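Local atomic coordinates of stage II sporulation protein SA (Bacillus subtilis, PDB entry 3O6Q), a protein that acts as the toxin of a type II toxin-antitoxin system, killing the cell unless it is neutralised by its cognate antitoxin SpoIISB. Residues A[38-43]-A[143-148]; A[44-49]-A[116-121]; A[67-72]-A[120-125]. All coordinates share one frame; numbering follows the deposited sequence.

All three contacts belong to the part of the membrane toxin predicted to be cytoplasmic. Contact 1 joins strand 38-42 to helix 132-148, contact 2 sets the start of helix 45-61 against strand 118-125, and contact 3 pairs that strand with 66-71 in the antiparallel sheet. Contacts 2 and 3 meet on strand 118-125, sharing Tyr-120 and Val-121, and both are nested within the chain loop that contact 1 closes. The centres of contacts 1 and 2 lie about 13 Å apart, those of contacts 2 and 3 about 12 Å, and those of contacts 1 and 3 about 17 Å. Contacts 1 and 2 touch through helix 45-61, where Tyr-48 meets Tyr-145; strand 38-42 pairs with another protein's chain.

Contact 1: residues A[38-43]-A[143-148]; sequences IHVYYG and SIYDLV
Tyr-145 carries its CG anti to the backbone N (chi1 -169°); its ring extends from the helix toward the strand, and its hydroxyl arrives beside the Tyr-41 backbone. There OH donates to Tyr-41 O over 2.6 Å, in the carbonyl plane and on a lone pair, with a C=O...donor angle of 119°. A tyrosine suits this place because it spans the gap between helix and strand with an apolar ring and ends in a donor for a buried carbonyl. The same hydroxyl stands 3.5 Å from Tyr-41 CB, and His-39 O lies at the ring edge, 3.8 Å from Tyr-145 CE1. The rest is apolar: Ile-38 CD1 meets Ile-144 CG2 at 3.8 Å, the two side chains crossing at about a right angle, and branched Val-40 faces Val-148 with CG2 and has CG1 4.2 Å from Tyr-145 CZ. Across the contact, strand and helix axes are inclined at 69°. The Tyr-145 ring also packs edge-to-face on Tyr-48 and touches Ile-52 and Leu-55 of helix 45-61. Residues 38-42 form an antiparallel ladder with a strand of another protein's chain, while Ile-144 and Val-148 pack against helix 132-148 of the second SpoIISA subunit.

Contact 2: residues A[44-49]-A[116-121]; sequences SIDAYA and ETQNYV
Ile-45 fills the tight part, its CG2 pressed against the side chain of Gln-118 at 3.2 Å from OE1 and 3.9 Å from CG. With CG2 anti to the backbone N, the same methyl also lies at the edge of the Tyr-120 ring, 3.8 Å from OH. One turn further along the helix, Ala-49 CB rests 3.7 Å from Tyr-120 CZ and 3.5 Å from OH; so small a residue lets the ring approach the helix closely. The outer side is looser, and there Glu-116 and Thr-117 are exposed. Glu-116 sends its extended chain past Ile-45, with OE1 3.8 Å from CG1, and Thr-117 comes near Ile-45 CD1 only through OG1. Asp-46 stands at the margin, its carboxylate turned 89° from the Tyr-120 ring, and also meets an apolar side chain of another protein. Two side-chain bonds lie inside the segments: Tyr-120 OH donates weakly to Gln-118 OE1 at 2.8 Å beside the isoleucine methyl, while Ser-44 is the N-cap of helix 45-61, its OG accepting from Ala-47 N. The Glu-116 backbone is hydrogen-bonded to another protein's chain. Helix and strand are thus joined by van der Waals packing, an apolar centre bordered by polar groups.

Contact 3: residues A[67-72]-A[120-125]; sequences ASLCHY and YVIKLT
Cys-70 and Val-121 form a hydrogen-bonded antiparallel pair, with Val-121 N to Cys-70 O at 2.8 Å and Cys-70 N to Val-121 O at 2.9 Å. Ser-68 and Lys-123 repeat the pattern two residues along, and between the two lies a non-hydrogen-bonded pair in which Leu-69 CD1 meets Ile-122 CG1 at 3.8 Å. A chi2 of 53° also turns Leu-69 CD1 to 3.7 Å from Tyr-120 CB. At the strand end His-71 lies alongside Tyr-120, pointing the same way: Tyr-120 CE1 sits 3.4 Å above one face of the His-71 imidazole toward its rim, the planes inclined at 38°. Tyr-72 crosses Val-121 obliquely, and Tyr-72 CG lies 3.5 Å from Val-121 CG2. Further out, Leu-69 N donates to Asp-53 OD1, which ties the strand to helix 45-61, while Tyr-72 OH is hydrogen-bonded to Asp-96 OD2. Apolar Ala-67, Leu-69, Ile-122 and Leu-124 share the face covered by helices 45-61 and 132-148. On the other face Val-121, like Tyr-72, packs on Leu-81 of helix 75-82, whereas partly exposed Ser-68 and Lys-123 suit a less enclosed place. Cys-70 SG forms a disulfide with a chain of another protein. Strand 66-71 is outermost within this chain, so the arrangement is the edge pairing of an antiparallel sheet layered between helices, consistent with a GAF-like alpha/beta fold.

Contact 1: residues A[38-43]-A[143-148]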
ATOM      1  N   ILE A  38      -5.015 -14.093   6.401  1.00 51.48           N
ATOM      2  CA  ILE A  38      -4.572 -14.625   5.121  1.00 48.28           C
ATOM      3  C   ILE A  38      -4.608 -16.157   5.157  1.00 52.26           C
ATOM      4  O   ILE A  38      -4.120 -16.789   6.113  1.00 50.15           O
ATOM      5  CB  ILE A  38      -3.188 -14.170   4.762  1.00 47.40           C
ATOM      6  CG1 ILE A  38      -3.119 -12.641   4.720  1.00 48.65           C
ATOM      7  CG2 ILE A  38      -2.851 -14.699   3.391  1.00 49.09           C
ATOM      8  CD1 ILE A  38      -1.873 -12.092   3.941  1.00 43.85           C
ATOM      9  N   HIS A  39      -5.230 -16.739   4.138  1.00 54.25           N
ATOM     10  CA  HIS A  39      -5.277 -18.189   3.939  1.00 55.62           C
ATOM     11  C   HIS A  39      -4.150 -18.592   2.980  1.00 59.22           C
ATOM     12  O   HIS A  39      -4.180 -18.258   1.795  1.00 60.41           O
ATOM     13  CB  HIS A  39      -6.625 -18.570   3.333  1.00 58.27           C
ATOM     14  CG  HIS A  39      -7.804 -18.236   4.200  1.00 62.12           C
ATOM     15  ND1 HIS A  39      -8.676 -19.198   4.671  1.00 69.12           N
ATOM     16  CD2 HIS A  39      -8.263 -17.052   4.672  1.00 64.05           C
ATOM     17  CE1 HIS A  39      -9.625 -18.619   5.388  1.00 71.45           C
ATOM     18  NE2 HIS A  39      -9.392 -17.317   5.413  1.00 69.43           N
ATOM     19  N   VAL A  40      -3.150 -19.315   3.481  1.00 65.71           N
ATOM     20  CA  VAL A  40      -1.957 -19.666   2.674  1.00 62.31           C
ATOM     21  C   VAL A  40      -1.951 -21.109   2.173  1.00 65.17           C
ATOM     22  O   VAL A  40      -1.897 -22.037   2.960  1.00 66.18           O
ATOM     23  CB  VAL A  40      -0.670 -19.402   3.444  1.00 60.50           C
ATOM     24  CG1 VAL A  40       0.515 -19.853   2.652  1.00 57.47           C
ATOM     25  CG2 VAL A  40      -0.591 -17.899   3.776  1.00 55.73           C
ATOM     26  N   TYR A  41      -2.021 -21.261   0.848  1.00 68.68           N
ATOM     27  CA  TYR A  41      -2.006 -22.559   0.156  1.00 67.56           C
ATOM     28  C   TYR A  41      -0.603 -22.803  -0.361  1.00 66.08           C
ATOM     29  O   TYR A  41      -0.008 -21.924  -0.992  1.00 62.86           O
ATOM     30  CB  TYR A  41      -2.964 -22.556  -1.046  1.00 66.92           C
ATOM     31  CG  TYR A  41      -4.432 -22.424  -0.715  1.00 66.17           C
ATOM     32  CD1 TYR A  41      -5.325 -23.413  -1.066  1.00 70.06           C
ATOM     33  CD2 TYR A  41      -4.925 -21.330  -0.038  1.00 65.91           C
ATOM     34  CE1 TYR A  41      -6.673 -23.311  -0.762  1.00 72.07           C
ATOM     35  CE2 TYR A  41      -6.270 -21.221   0.287  1.00 65.36           C
ATOM     36  CZ  TYR A  41      -7.129 -22.211  -0.082  1.00 68.70           C
ATOM     37  OH  TYR A  41      -8.454 -22.106   0.210  1.00 70.44           O
ATOM     38  N   TYR A  42      -0.083 -23.991  -0.081  1.00 70.80           N
ATOM     39  CA  TYR A  42       1.243 -24.419  -0.555  1.00 72.91           C
ATOM     40  C   TYR A  42       1.222 -25.923  -0.866  1.00 74.09           C
ATOM     41  O   TYR A  42       0.236 -26.621  -0.599  1.00 76.12           O
ATOM     42  CB  TYR A  42       2.307 -24.120   0.508  1.00 73.86           C
ATOM     43  CG  TYR A  42       2.090 -24.968   1.743  1.00 79.67           C
ATOM     44  CD1 TYR A  42       2.588 -26.275   1.798  1.00 88.98           C
ATOM     45  CD2 TYR A  42       1.339 -24.506   2.822  1.00 78.14           C
ATOM     46  CE1 TYR A  42       2.373 -27.099   2.907  1.00 90.19           C
ATOM     47  CE2 TYR A  42       1.114 -25.315   3.936  1.00 83.07           C
ATOM     48  CZ  TYR A  42       1.634 -26.611   3.973  1.00 89.62           C
ATOM     49  OH  TYR A  42       1.418 -27.419   5.067  1.00 93.99           O
ATOM     50  N   GLY A  43       2.330 -26.420  -1.404  1.00 73.40           N
ATOM     51  CA  GLY A  43       2.485 -27.844  -1.723  1.00 74.28           C
ATOM     52  C   GLY A  43       2.765 -28.100  -3.184  1.00 73.09           C
ATOM     53  O   GLY A  43       3.198 -29.172  -3.550  1.00 77.42           O
ATOM     54  N   SER A 143       3.571 -10.268  -2.855  1.00 37.75           N
ATOM     55  CA  SER A 143       4.801 -10.284  -2.049  1.00 39.74           C
ATOM     56  C   SER A 143       4.531 -10.674  -0.616  1.00 40.04           C
ATOM     57  O   SER A 143       5.254 -11.498  -0.062  1.00 46.84           O
ATOM     58  CB  SER A 143       5.540  -8.942  -2.125  1.00 39.19           C
ATOM     59  OG  SER A 143       6.033  -8.744  -3.449  1.00 39.64           O
ATOM     60  N   ILE A 144       3.464 -10.141  -0.033  1.00 37.75           N
ATOM     61  CA  ILE A 144       3.064 -10.539   1.302  1.00 36.36           C
ATOM     62  C   ILE A 144       2.737 -12.018   1.352  1.00 37.92           C
ATOM     63  O   ILE A 144       3.107 -12.702   2.282  1.00 39.70           O
ATOM     64  CB  ILE A 144       1.854  -9.748   1.779  1.00 35.46           C
ATOM     65  CG1 ILE A 144       2.227  -8.255   1.906  1.00 34.34           C
ATOM     66  CG2 ILE A 144       1.333 -10.329   3.107  1.00 34.32           C
ATOM     67  CD1 ILE A 144       1.051  -7.306   1.720  1.00 31.42           C
ATOM     68  N   TYR A 145       2.077 -12.535   0.331  1.00 41.06           N
ATOM     69  CA  TYR A 145       1.804 -13.976   0.279  1.00 43.47           C
ATOM     70  C   TYR A 145       3.071 -14.797   0.385  1.00 48.38           C
ATOM     71  O   TYR A 145       3.155 -15.733   1.201  1.00 48.91           O
ATOM     72  CB  TYR A 145       1.049 -14.344  -0.990  1.00 41.74           C
ATOM     73  CG  TYR A 145       0.487 -15.749  -1.021  1.00 42.73           C
ATOM     74  CD1 TYR A 145      -0.766 -16.036  -0.477  1.00 42.80           C
ATOM     75  CD2 TYR A 145       1.185 -16.791  -1.633  1.00 43.48           C
ATOM     76  CE1 TYR A 145      -1.297 -17.315  -0.533  1.00 43.09           C
ATOM     77  CE2 TYR A 145       0.650 -18.056  -1.702  1.00 45.70           C
ATOM     78  CZ  TYR A 145      -0.592 -18.300  -1.140  1.00 45.45           C
ATOM     79  OH  TYR A 145      -1.057 -19.581  -1.168  1.00 51.11           O
ATOM     80  N   ASP A 146       4.082 -14.435  -0.397  1.00 53.99           N
ATOM     81  CA  ASP A 146       5.335 -15.205  -0.392  1.00 57.69           C
ATOM     82  C   ASP A 146       6.009 -15.129   0.972  1.00 54.65           C
ATOM     83  O   ASP A 146       6.516 -16.130   1.484  1.00 55.27           O
ATOM     84  CB  ASP A 146       6.275 -14.668  -1.432  1.00 61.60           C
ATOM     85  CG  ASP A 146       7.421 -15.626  -1.713  1.00 78.31           C
ATOM     86  OD1 ASP A 146       8.194 -15.958  -0.779  1.00 89.47           O
ATOM     87  OD2 ASP A 146       7.554 -16.079  -2.872  1.00 90.88           O
ATOM     88  N   LEU A 147       5.986 -13.940   1.570  1.00 49.86           N
ATOM     89  CA  LEU A 147       6.652 -13.721   2.856  1.00 50.57           C
ATOM     90  C   LEU A 147       5.996 -14.462   4.010  1.00 52.09           C
ATOM     91  O   LEU A 147       6.639 -14.732   5.002  1.00 53.84           O
ATOM     92  CB  LEU A 147       6.680 -12.239   3.195  1.00 47.53           C
ATOM     93  CG  LEU A 147       7.659 -11.452   2.339  1.00 47.52           C
ATOM     94  CD1 LEU A 147       7.351  -9.959   2.479  1.00 49.25           C
ATOM     95  CD2 LEU A 147       9.092 -11.798   2.709  1.00 46.83           C
ATOM     96  N   VAL A 148       4.719 -14.772   3.871  1.00 50.69           N
ATOM     97  CA  VAL A 148       3.986 -15.440   4.894  1.00 55.09           C
ATOM     98  C   VAL A 148       4.215 -16.965   4.856  1.00 64.99           C
ATOM     99  O   VAL A 148       3.942 -17.647   5.843  1.00 74.70           O
ATOM    100  CB  VAL A 148       2.513 -15.077   4.791  1.00 53.27           C
ATOM    101  CG1 VAL A 148       1.666 -16.198   5.295  1.00 54.24           C
ATOM    102  CG2 VAL A 148       2.254 -13.777   5.558  1.00 51.00           C
TER

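Contact 2: residues A[44-49]-A[116-121]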
ATOM      1  N   SER A  44       2.526 -27.108  -4.018  1.00 69.55           N
ATOM      2  CA  SER A  44       2.712 -27.245  -5.443  1.00 68.70           C
ATOM      3  C   SER A  44       2.466 -25.895  -6.093  1.00 63.42           C
ATOM      4  O   SER A  44       1.991 -24.968  -5.452  1.00 57.71           O
ATOM      5  CB  SER A  44       1.726 -28.260  -6.018  1.00 72.05           C
ATOM      6  OG  SER A  44       0.403 -27.781  -5.896  1.00 71.19           O
ATOM      7  N   ILE A  45       2.756 -25.820  -7.384  1.00 63.82           N
ATOM      8  CA  ILE A  45       2.541 -24.614  -8.149  1.00 62.18           C
ATOM      9  C   ILE A  45       1.044 -24.246  -8.161  1.00 61.32           C
ATOM     10  O   ILE A  45       0.687 -23.089  -7.935  1.00 57.43           O
ATOM     11  CB  ILE A  45       3.124 -24.756  -9.560  1.00 63.17           C
ATOM     12  CG1 ILE A  45       4.647 -24.880  -9.487  1.00 64.40           C
ATOM     13  CG2 ILE A  45       2.805 -23.510 -10.423  1.00 61.05           C
ATOM     14  CD1 ILE A  45       5.293 -25.480 -10.775  1.00 65.61           C
ATOM     15  N   ASP A  46       0.177 -25.236  -8.368  1.00 65.58           N
ATOM     16  CA  ASP A  46      -1.280 -25.005  -8.390  1.00 65.91           C
ATOM     17  C   ASP A  46      -1.864 -24.546  -7.044  1.00 63.72           C
ATOM     18  O   ASP A  46      -2.753 -23.691  -7.032  1.00 65.53           O
ATOM     19  CB  ASP A  46      -2.030 -26.246  -8.890  1.00 72.12           C
ATOM     20  CG  ASP A  46      -1.733 -26.573 -10.360  1.00 76.07           C
ATOM     21  OD1 ASP A  46      -1.433 -25.634 -11.153  1.00 78.06           O
ATOM     22  OD2 ASP A  46      -1.826 -27.774 -10.718  1.00 76.21           O
ATOM     23  N   ALA A  47      -1.382 -25.083  -5.924  1.00 61.67           N
ATOM     24  CA  ALA A  47      -1.843 -24.616  -4.616  1.00 59.45           C
ATOM     25  C   ALA A  47      -1.450 -23.158  -4.441  1.00 56.80           C
ATOM     26  O   ALA A  47      -2.281 -22.308  -4.073  1.00 54.91           O
ATOM     27  CB  ALA A  47      -1.274 -25.441  -3.495  1.00 59.84           C
ATOM     28  N   TYR A  48      -0.173 -22.878  -4.678  1.00 56.53           N
ATOM     29  CA  TYR A  48       0.331 -21.524  -4.618  1.00 55.29           C
ATOM     30  C   TYR A  48      -0.525 -20.616  -5.495  1.00 51.61           C
ATOM     31  O   TYR A  48      -0.948 -19.562  -5.054  1.00 48.95           O
ATOM     32  CB  TYR A  48       1.801 -21.475  -5.071  1.00 57.39           C
ATOM     33  CG  TYR A  48       2.552 -20.227  -4.641  1.00 58.31           C
ATOM     34  CD1 TYR A  48       3.439 -20.261  -3.562  1.00 62.84           C
ATOM     35  CD2 TYR A  48       2.363 -19.017  -5.282  1.00 56.79           C
ATOM     36  CE1 TYR A  48       4.144 -19.110  -3.130  1.00 59.92           C
ATOM     37  CE2 TYR A  48       3.052 -17.868  -4.859  1.00 57.45           C
ATOM     38  CZ  TYR A  48       3.949 -17.926  -3.782  1.00 59.35           C
ATOM     39  OH  TYR A  48       4.650 -16.793  -3.356  1.00 62.64           O
ATOM     40  N   ALA A  49      -0.759 -21.004  -6.744  1.00 52.72           N
ATOM     41  CA  ALA A  49      -1.512 -20.115  -7.660  1.00 51.96           C
ATOM     42  C   ALA A  49      -2.945 -19.881  -7.152  1.00 50.86           C
ATOM     43  O   ALA A  49      -3.460 -18.778  -7.259  1.00 47.54           O
ATOM     44  CB  ALA A  49      -1.505 -20.620  -9.097  1.00 52.67           C
ATOM     45  N   GLU A 116       7.457 -20.180  -9.896  1.00 66.07           N
ATOM     46  CA  GLU A 116       8.499 -21.125 -10.253  1.00 71.88           C
ATOM     47  C   GLU A 116       8.759 -21.148 -11.767  1.00 73.36           C
ATOM     48  O   GLU A 116       9.414 -20.244 -12.271  1.00 74.44           O
ATOM     49  CB  GLU A 116       8.197 -22.510  -9.657  1.00 79.39           C
ATOM     50  CG  GLU A 116       8.447 -22.536  -8.153  1.00 82.15           C
ATOM     51  CD  GLU A 116       8.004 -23.827  -7.498  1.00 88.61           C
ATOM     52  OE1 GLU A 116       8.171 -24.903  -8.126  1.00101.80           O
ATOM     53  OE2 GLU A 116       7.493 -23.769  -6.351  1.00 87.27           O
ATOM     54  N   THR A 117       8.235 -22.141 -12.482  1.00 74.16           N
ATOM     55  CA  THR A 117       8.438 -22.237 -13.917  1.00 76.20           C
ATOM     56  C   THR A 117       7.167 -21.875 -14.706  1.00 74.30           C
ATOM     57  O   THR A 117       7.168 -21.916 -15.937  1.00 73.56           O
ATOM     58  CB  THR A 117       8.875 -23.678 -14.329  1.00 83.82           C
ATOM     59  OG1 THR A 117       7.893 -24.616 -13.873  1.00 83.34           O
ATOM     60  CG2 THR A 117      10.254 -24.054 -13.756  1.00 86.78           C
ATOM     61  N   GLN A 118       6.081 -21.538 -14.010  1.00 71.01           N
ATOM     62  CA  GLN A 118       4.785 -21.402 -14.652  1.00 67.96           C
ATOM     63  C   GLN A 118       4.390 -19.954 -14.829  1.00 63.08           C
ATOM     64  O   GLN A 118       4.530 -19.150 -13.906  1.00 59.75           O
ATOM     65  CB  GLN A 118       3.714 -22.163 -13.870  1.00 69.84           C
ATOM     66  CG  GLN A 118       3.736 -23.674 -14.160  1.00 76.18           C
ATOM     67  CD  GLN A 118       2.389 -24.359 -13.902  1.00 77.12           C
ATOM     68  OE1 GLN A 118       1.450 -23.772 -13.327  1.00 74.00           O
ATOM     69  NE2 GLN A 118       2.302 -25.625 -14.309  1.00 80.75           N
ATOM     70  N   ASN A 119       3.895 -19.639 -16.023  1.00 62.44           N
ATOM     71  CA  ASN A 119       3.500 -18.284 -16.393  1.00 61.08           C
ATOM     72  C   ASN A 119       2.033 -18.033 -16.196  1.00 60.02           C
ATOM     73  O   ASN A 119       1.193 -18.847 -16.538  1.00 62.39           O
ATOM     74  CB  ASN A 119       3.879 -17.984 -17.841  1.00 62.25           C
ATOM     75  CG  ASN A 119       5.403 -17.912 -18.034  1.00 63.25           C
ATOM     76  OD1 ASN A 119       6.153 -17.684 -17.091  1.00 63.73           O
ATOM     77  ND2 ASN A 119       5.853 -18.154 -19.243  1.00 65.08           N
ATOM     78  N   TYR A 120       1.749 -16.864 -15.652  1.00 59.42           N
ATOM     79  CA  TYR A 120       0.407 -16.415 -15.427  1.00 60.35           C
ATOM     80  C   TYR A 120       0.329 -14.928 -15.757  1.00 57.79           C
ATOM     81  O   TYR A 120       1.349 -14.288 -16.073  1.00 59.03           O
ATOM     82  CB  TYR A 120       0.011 -16.608 -13.945  1.00 61.68           C
ATOM     83  CG  TYR A 120      -0.007 -18.034 -13.444  1.00 63.64           C
ATOM     84  CD1 TYR A 120      -1.192 -18.739 -13.404  1.00 66.82           C
ATOM     85  CD2 TYR A 120       1.148 -18.663 -12.988  1.00 65.41           C
ATOM     86  CE1 TYR A 120      -1.242 -20.036 -12.942  1.00 68.69           C
ATOM     87  CE2 TYR A 120       1.113 -19.987 -12.511  1.00 69.42           C
ATOM     88  CZ  TYR A 120      -0.101 -20.667 -12.493  1.00 70.70           C
ATOM     89  OH  TYR A 120      -0.221 -21.971 -12.036  1.00 74.68           O
ATOM     90  N   VAL A 121      -0.892 -14.395 -15.702  1.00 51.86           N
ATOM     91  CA  VAL A 121      -1.112 -12.976 -15.842  1.00 49.35           C
ATOM     92  C   VAL A 121      -2.151 -12.601 -14.810  1.00 47.71           C
ATOM     93  O   VAL A 121      -3.186 -13.210 -14.741  1.00 50.94           O
ATOM     94  CB  VAL A 121      -1.550 -12.612 -17.287  1.00 48.79           C
ATOM     95  CG1 VAL A 121      -2.012 -11.187 -17.374  1.00 46.74           C
ATOM     96  CG2 VAL A 121      -0.406 -12.817 -18.235  1.00 48.00           C
TER

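Contact 3: residues A[67-72]-A[120-125]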
ATOM      1  N   ALA A  67     -10.171  -8.874  -9.810  1.00 51.92           N
ATOM      2  CA  ALA A  67      -8.826  -9.419  -9.981  1.00 49.38           C
ATOM      3  C   ALA A  67      -8.918 -10.933 -10.206  1.00 50.50           C
ATOM      4  O   ALA A  67      -9.796 -11.608  -9.649  1.00 51.71           O
ATOM      5  CB  ALA A  67      -7.971  -9.104  -8.796  1.00 45.97           C
ATOM      6  N   SER A  68      -8.015 -11.447 -11.041  1.00 49.97           N
ATOM      7  CA  SER A  68      -7.941 -12.868 -11.374  1.00 49.53           C
ATOM      8  C   SER A  68      -6.495 -13.219 -11.664  1.00 49.50           C
ATOM      9  O   SER A  68      -5.698 -12.351 -11.996  1.00 49.79           O
ATOM     10  CB  SER A  68      -8.745 -13.193 -12.612  1.00 52.03           C
ATOM     11  OG  SER A  68     -10.068 -12.739 -12.516  1.00 60.77           O
ATOM     12  N   LEU A  69      -6.191 -14.503 -11.533  1.00 50.52           N
ATOM     13  CA  LEU A  69      -4.910 -15.069 -11.867  1.00 49.91           C
ATOM     14  C   LEU A  69      -5.159 -15.998 -13.035  1.00 53.08           C
ATOM     15  O   LEU A  69      -5.897 -16.967 -12.908  1.00 53.56           O
ATOM     16  CB  LEU A  69      -4.347 -15.848 -10.683  1.00 48.66           C
ATOM     17  CG  LEU A  69      -2.874 -16.272 -10.886  1.00 49.52           C
ATOM     18  CD1 LEU A  69      -2.011 -15.087 -11.254  1.00 46.65           C
ATOM     19  CD2 LEU A  69      -2.273 -16.921  -9.667  1.00 49.01           C
ATOM     20  N   CYS A  70      -4.578 -15.679 -14.187  1.00 54.52           N
ATOM     21  CA  CYS A  70      -4.895 -16.384 -15.407  1.00 55.51           C
ATOM     22  C   CYS A  70      -3.669 -17.143 -15.887  1.00 55.59           C
ATOM     23  O   CYS A  70      -2.562 -16.613 -15.870  1.00 52.92           O
ATOM     24  CB  CYS A  70      -5.379 -15.391 -16.473  1.00 58.30           C
ATOM     25  SG  CYS A  70      -6.911 -14.551 -16.082  1.00 62.77           S
ATOM     26  N   HIS A  71      -3.871 -18.393 -16.297  1.00 56.83           N
ATOM     27  CA  HIS A  71      -2.796 -19.163 -16.889  1.00 58.97           C
ATOM     28  C   HIS A  71      -2.343 -18.408 -18.125  1.00 58.56           C
ATOM     29  O   HIS A  71      -3.155 -17.785 -18.805  1.00 59.19           O
ATOM     30  CB  HIS A  71      -3.265 -20.579 -17.245  1.00 62.42           C
ATOM     31  CG  HIS A  71      -3.434 -21.483 -16.055  1.00 64.20           C
ATOM     32  ND1 HIS A  71      -2.380 -22.168 -15.483  1.00 63.90           N
ATOM     33  CD2 HIS A  71      -4.535 -21.807 -15.325  1.00 64.83           C
ATOM     34  CE1 HIS A  71      -2.824 -22.870 -14.451  1.00 65.98           C
ATOM     35  NE2 HIS A  71      -4.125 -22.662 -14.329  1.00 65.07           N
ATOM     36  N   TYR A  72      -1.047 -18.423 -18.385  1.00 56.91           N
ATOM     37  CA  TYR A  72      -0.506 -17.781 -19.563  1.00 57.56           C
ATOM     38  C   TYR A  72       0.632 -18.641 -20.129  1.00 61.45           C
ATOM     39  O   TYR A  72       1.732 -18.156 -20.401  1.00 60.44           O
ATOM     40  CB  TYR A  72      -0.062 -16.352 -19.226  1.00 53.93           C
ATOM     41  CG  TYR A  72       0.174 -15.511 -20.465  1.00 54.14           C
ATOM     42  CD1 TYR A  72      -0.880 -14.915 -21.143  1.00 53.13           C
ATOM     43  CD2 TYR A  72       1.446 -15.332 -20.968  1.00 55.22           C
ATOM     44  CE1 TYR A  72      -0.672 -14.177 -22.300  1.00 53.39           C
ATOM     45  CE2 TYR A  72       1.664 -14.588 -22.111  1.00 55.69           C
ATOM     46  CZ  TYR A  72       0.603 -14.011 -22.780  1.00 54.41           C
ATOM     47  OH  TYR A  72       0.836 -13.287 -23.941  1.00 54.25           O
ATOM     48  N   TYR A 120       1.749 -16.864 -15.652  1.00 59.42           N
ATOM     49  CA  TYR A 120       0.407 -16.415 -15.427  1.00 60.35           C
ATOM     50  C   TYR A 120       0.329 -14.928 -15.757  1.00 57.79           C
ATOM     51  O   TYR A 120       1.349 -14.288 -16.073  1.00 59.03           O
ATOM     52  CB  TYR A 120       0.011 -16.608 -13.945  1.00 61.68           C
ATOM     53  CG  TYR A 120      -0.007 -18.034 -13.444  1.00 63.64           C
ATOM     54  CD1 TYR A 120      -1.192 -18.739 -13.404  1.00 66.82           C
ATOM     55  CD2 TYR A 120       1.148 -18.663 -12.988  1.00 65.41           C
ATOM     56  CE1 TYR A 120      -1.242 -20.036 -12.942  1.00 68.69           C
ATOM     57  CE2 TYR A 120       1.113 -19.987 -12.511  1.00 69.42           C
ATOM     58  CZ  TYR A 120      -0.101 -20.667 -12.493  1.00 70.70           C
ATOM     59  OH  TYR A 120      -0.221 -21.971 -12.036  1.00 74.68           O
ATOM     60  N   VAL A 121      -0.892 -14.395 -15.702  1.00 51.86           N
ATOM     61  CA  VAL A 121      -1.112 -12.976 -15.842  1.00 49.35           C
ATOM     62  C   VAL A 121      -2.151 -12.601 -14.810  1.00 47.71           C
ATOM     63  O   VAL A 121      -3.186 -13.210 -14.741  1.00 50.94           O
ATOM     64  CB  VAL A 121      -1.550 -12.612 -17.287  1.00 48.79           C
ATOM     65  CG1 VAL A 121      -2.012 -11.187 -17.374  1.00 46.74           C
ATOM     66  CG2 VAL A 121      -0.406 -12.817 -18.235  1.00 48.00           C
ATOM     67  N   ILE A 122      -1.823 -11.661 -13.945  1.00 47.58           N
ATOM     68  CA  ILE A 122      -2.788 -11.109 -13.032  1.00 44.81           C
ATOM     69  C   ILE A 122      -3.633 -10.102 -13.825  1.00 44.77           C
ATOM     70  O   ILE A 122      -3.129  -9.061 -14.240  1.00 44.01           O
ATOM     71  CB  ILE A 122      -2.102 -10.392 -11.847  1.00 43.51           C
ATOM     72  CG1 ILE A 122      -1.241 -11.342 -11.019  1.00 43.66           C
ATOM     73  CG2 ILE A 122      -3.157  -9.784 -10.900  1.00 42.48           C
ATOM     74  CD1 ILE A 122      -0.115 -10.601 -10.269  1.00 41.17           C
ATOM     75  N   LYS A 123      -4.907 -10.421 -14.027  1.00 44.63           N
ATOM     76  CA  LYS A 123      -5.856  -9.531 -14.672  1.00 45.27           C
ATOM     77  C   LYS A 123      -6.599  -8.665 -13.681  1.00 44.68           C
ATOM     78  O   LYS A 123      -7.339  -9.188 -12.864  1.00 45.64           O
ATOM     79  CB  LYS A 123      -6.880 -10.355 -15.436  1.00 47.78           C
ATOM     80  CG  LYS A 123      -7.900  -9.562 -16.260  1.00 48.91           C
ATOM     81  CD  LYS A 123      -8.720 -10.498 -17.126  1.00 52.59           C
ATOM     82  CE  LYS A 123      -9.843  -9.772 -17.860  1.00 57.02           C
ATOM     83  NZ  LYS A 123     -10.806 -10.696 -18.579  1.00 58.64           N
ATOM     84  N   LEU A 124      -6.428  -7.347 -13.787  1.00 44.12           N
ATOM     85  CA  LEU A 124      -7.246  -6.360 -13.054  1.00 43.02           C
ATOM     86  C   LEU A 124      -8.131  -5.525 -13.982  1.00 45.69           C
ATOM     87  O   LEU A 124      -7.623  -4.806 -14.863  1.00 48.37           O
ATOM     88  CB  LEU A 124      -6.363  -5.385 -12.296  1.00 41.25           C
ATOM     89  CG  LEU A 124      -5.256  -5.973 -11.403  1.00 40.86           C
ATOM     90  CD1 LEU A 124      -4.493  -4.831 -10.797  1.00 37.86           C
ATOM     91  CD2 LEU A 124      -5.795  -6.934 -10.334  1.00 38.26           C
ATOM     92  N   THR A 125      -9.446  -5.586 -13.773  1.00 43.78           N
ATOM     93  CA  THR A 125     -10.394  -4.738 -14.495  1.00 45.88           C
ATOM     94  C   THR A 125     -11.339  -4.012 -13.542  1.00 46.79           C
ATOM     95  O   THR A 125     -11.483  -4.394 -12.386  1.00 44.98           O
ATOM     96  CB  THR A 125     -11.295  -5.541 -15.433  1.00 46.46           C
ATOM     97  OG1 THR A 125     -12.136  -6.371 -14.632  1.00 48.62           O
ATOM     98  CG2 THR A 125     -10.462  -6.362 -16.415  1.00 45.76           C
TER